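Putative platelet activating factor (Streptococcus pneumoniae, PDB 2HSJ) is of unknown function but, as a member of the GDSL-like lipase/acylhydrolase family, probably hydrolyses ester or related acyl bonds. Local coordinates at residues 90-95 against 128-133. Sequence-based numbering, arbitrary orientation.
Sequences FLLIGT and KLLSIL
The F90 ring carries K128 on one face. K128 CB sits over the ring centre, 3.9 Å from the centroid and 5° off the normal, a CH-pi contact. K128 CG follows, 3.6 Å from F90 CE1. The lysine chain bends at chi2 (-62°), which sets CD. Its far end leads away from F90, and NZ forms a salt bridge with E171. L130 CD1 reaches the same ring obliquely, at F90 CD2. F39, on the neighbouring strand 37-41, also stacks with the F90 ring.

The backbones run parallel, F90 beside K128 and L91 beside L129. L91 bonds both ways: its N donates to K128 O (2.9 Å), and its O accepts from L130 N (2.9 Å). On the sheet face opposite F90 and K128, L91 and L129 lie side by side and point the same way. L91 CD2 lies 4.0 Å from L129 CD1.

After the L130 N to L91 O bond, a water joins the strands between I93 N and L130 O. It accepts from I93 N. L91 O and L130 O are both close enough to receive its protons, though it cannot serve every acceptor around it at once. The L92 side chain crosses that of L130 at about a right angle, its CD1 3.9 Å from L130 CB. The same methyl lies 3.5 Å from S131 O, and L92 CD2 meets L133 CD1. I132 turns its CD1 against the backbone of G94, 4.0 Å from G94 CA, while its CG2 touches T95 CB. A second water joins T95 OG1 to L133 O.

G94 is the N-cap of helix 95-99. All twelve residues are buried. The contact pairs two inner strands of the five-stranded parallel sheet, order 2-1-3-4-5, and the loops leaving their C-terminal ends, as in the alpha/beta/alpha fold of SGNH hydrolases.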
ATOM      1  N   PHE D  90     -16.195  -3.951   9.224  1.00 11.49           N
ATOM      2  CA  PHE D  90     -17.201  -3.126   9.906  1.00 11.93           C
ATOM      3  C   PHE D  90     -18.508  -3.367   9.196  1.00 12.92           C
ATOM      4  O   PHE D  90     -18.579  -3.243   7.972  1.00 13.35           O
ATOM      5  CB  PHE D  90     -16.840  -1.650   9.829  1.00 12.65           C
ATOM      6  CG  PHE D  90     -15.841  -1.219  10.854  1.00 12.81           C
ATOM      7  CD1 PHE D  90     -14.622  -1.863  11.006  1.00 13.02           C
ATOM      8  CD2 PHE D  90     -16.155  -0.168  11.710  1.00 16.26           C
ATOM      9  CE1 PHE D  90     -13.723  -1.443  11.971  1.00 12.45           C
ATOM     10  CE2 PHE D  90     -15.269   0.249  12.681  1.00 16.50           C
ATOM     11  CZ  PHE D  90     -14.050  -0.386  12.817  1.00 14.47           C
ATOM     12  N   LEU D  91     -19.543  -3.698   9.958  1.00 12.31           N
ATOM     13  CA  LEU D  91     -20.831  -4.024   9.398  1.00 11.92           C
ATOM     14  C   LEU D  91     -21.894  -3.073   9.962  1.00 11.53           C
ATOM     15  O   LEU D  91     -22.143  -3.036  11.171  1.00 12.06           O
ATOM     16  CB  LEU D  91     -21.162  -5.472   9.747  1.00 12.38           C
ATOM     17  CG  LEU D  91     -22.477  -5.981   9.221  1.00 13.30           C
ATOM     18  CD1 LEU D  91     -22.579  -5.781   7.715  1.00 16.12           C
ATOM     19  CD2 LEU D  91     -22.595  -7.469   9.621  1.00 18.37           C
ATOM     20  N   LEU D  92     -22.545  -2.336   9.056  1.00 10.73           N
ATOM     21  CA  LEU D  92     -23.617  -1.417   9.423  1.00 11.67           C
ATOM     22  C   LEU D  92     -24.798  -1.767   8.540  1.00 11.19           C
ATOM     23  O   LEU D  92     -24.835  -1.453   7.337  1.00 12.40           O
ATOM     24  CB  LEU D  92     -23.242   0.074   9.228  1.00 13.14           C
ATOM     25  CG  LEU D  92     -24.376   1.056   9.561  1.00 14.35           C
ATOM     26  CD1 LEU D  92     -24.927   0.857  11.009  1.00 15.68           C
ATOM     27  CD2 LEU D  92     -23.846   2.454   9.374  1.00 18.11           C
ATOM     28  N   ILE D  93     -25.791  -2.412   9.137  1.00 10.94           N
ATOM     29  CA  ILE D  93     -26.934  -2.866   8.371  1.00 12.22           C
ATOM     30  C   ILE D  93     -28.086  -3.125   9.306  1.00 11.65           C
ATOM     31  O   ILE D  93     -27.874  -3.414  10.492  1.00 12.15           O
ATOM     32  CB  ILE D  93     -26.568  -4.135   7.523  1.00 12.25           C
ATOM     33  CG1 ILE D  93     -27.609  -4.364   6.404  1.00 14.16           C
ATOM     34  CG2 ILE D  93     -26.317  -5.357   8.433  1.00 13.69           C
ATOM     35  CD1 ILE D  93     -27.098  -5.219   5.296  1.00 15.88           C
ATOM     36  N   GLY D  94     -29.301  -2.989   8.760  1.00 11.33           N
ATOM     37  CA  GLY D  94     -30.506  -3.305   9.499  1.00 11.82           C
ATOM     38  C   GLY D  94     -31.546  -2.216   9.421  1.00 11.84           C
ATOM     39  O   GLY D  94     -32.727  -2.527   9.575  1.00 12.16           O
ATOM     40  N   THR D  95     -31.156  -0.958   9.180  1.00 12.19           N
ATOM     41  CA  THR D  95     -32.168   0.116   9.165  1.00 11.37           C
ATOM     42  C   THR D  95     -33.217  -0.135   8.091  1.00 11.63           C
ATOM     43  O   THR D  95     -34.367   0.253   8.259  1.00 12.82           O
ATOM     44  CB  THR D  95     -31.574   1.545   9.092  1.00 12.54           C
ATOM     45  OG1 THR D  95     -32.569   2.503   9.517  1.00 12.75           O
ATOM     46  CG2 THR D  95     -31.072   1.898   7.687  1.00 12.52           C
ATOM     47  N   LYS D 128     -16.741  -5.920  13.481  1.00 11.07           N
ATOM     48  CA  LYS D 128     -17.262  -4.848  14.332  1.00 10.99           C
ATOM     49  C   LYS D 128     -18.694  -4.614  13.887  1.00 11.29           C
ATOM     50  O   LYS D 128     -18.941  -4.115  12.782  1.00 12.16           O
ATOM     51  CB  LYS D 128     -16.392  -3.593  14.174  1.00 11.76           C
ATOM     52  CG  LYS D 128     -14.901  -3.854  14.406  1.00 11.88           C
ATOM     53  CD  LYS D 128     -14.679  -4.347  15.851  1.00 13.86           C
ATOM     54  CE  LYS D 128     -13.223  -4.678  16.135  1.00 13.87           C
ATOM     55  NZ  LYS D 128     -13.055  -5.262  17.520  1.00 15.99           N
ATOM     56  N   LEU D 129     -19.637  -5.023  14.734  1.00 10.93           N
ATOM     57  CA  LEU D 129     -21.055  -4.934  14.372  1.00 10.61           C
ATOM     58  C   LEU D 129     -21.611  -3.631  14.958  1.00 10.77           C
ATOM     59  O   LEU D 129     -21.784  -3.497  16.185  1.00 11.46           O
ATOM     60  CB  LEU D 129     -21.820  -6.146  14.927  1.00 11.09           C
ATOM     61  CG  LEU D 129     -23.343  -6.219  14.724  1.00 11.01           C
ATOM     62  CD1 LEU D 129     -23.722  -6.236  13.211  1.00 13.70           C
ATOM     63  CD2 LEU D 129     -23.890  -7.455  15.463  1.00 11.56           C
ATOM     64  N   LEU D 130     -21.871  -2.674  14.072  1.00 10.54           N
ATOM     65  CA  LEU D 130     -22.271  -1.359  14.539  1.00 10.76           C
ATOM     66  C   LEU D 130     -23.714  -1.374  14.993  1.00 11.10           C
ATOM     67  O   LEU D 130     -24.568  -2.022  14.386  1.00 12.24           O
ATOM     68  CB  LEU D 130     -22.099  -0.302  13.430  1.00 11.25           C
ATOM     69  CG  LEU D 130     -20.703   0.319  13.388  1.00 14.17           C
ATOM     70  CD1 LEU D 130     -19.565  -0.694  13.131  1.00 16.73           C
ATOM     71  CD2 LEU D 130     -20.745   1.411  12.313  1.00 17.22           C
ATOM     72  N   SER D 131     -24.008  -0.586  16.019  1.00 11.13           N
ATOM     73  CA  SER D 131     -25.399  -0.284  16.308  1.00 11.98           C
ATOM     74  C   SER D 131     -26.048   0.347  15.072  1.00 10.97           C
ATOM     75  O   SER D 131     -25.444   1.207  14.428  1.00 12.25           O
ATOM     76  CB  SER D 131     -25.447   0.702  17.473  1.00 12.68           C
ATOM     77  OG  SER D 131     -24.778   1.890  17.123  1.00 14.46           O
ATOM     78  N   ILE D 132     -27.287  -0.034  14.767  1.00 11.22           N
ATOM     79  CA  ILE D 132     -28.088   0.727  13.809  1.00 11.60           C
ATOM     80  C   ILE D 132     -28.197   2.176  14.299  1.00 11.22           C
ATOM     81  O   ILE D 132     -28.413   2.443  15.480  1.00 11.41           O
ATOM     82  CB  ILE D 132     -29.486   0.090  13.662  1.00 10.65           C
ATOM     83  CG1 ILE D 132     -29.358  -1.363  13.177  1.00 12.41           C
ATOM     84  CG2 ILE D 132     -30.401   0.953  12.788  1.00 12.27           C
ATOM     85  CD1 ILE D 132     -30.654  -2.188  13.288  1.00 12.36           C
ATOM     86  N   LEU D 133     -28.053   3.127  13.377  1.00 11.61           N
ATOM     87  CA  LEU D 133     -28.006   4.525  13.779  1.00 11.13           C
ATOM     88  C   LEU D 133     -29.406   5.072  14.086  1.00 11.27           C
ATOM     89  O   LEU D 133     -30.401   4.543  13.582  1.00 10.43           O
ATOM     90  CB  LEU D 133     -27.344   5.371  12.690  1.00 11.45           C
ATOM     91  CG  LEU D 133     -26.027   4.856  12.115  1.00 13.63           C
ATOM     92  CD1 LEU D 133     -25.428   5.898  11.170  1.00 14.33           C
ATOM     93  CD2 LEU D 133     -25.073   4.555  13.220  1.00 14.11           C
TER
HETATM   94  O   HOH W   1     -24.914  -3.285  11.810  1.00 12.83           O
HETATM   95  O   HOH W   2     -30.795   4.101  10.853  1.00 12.21           O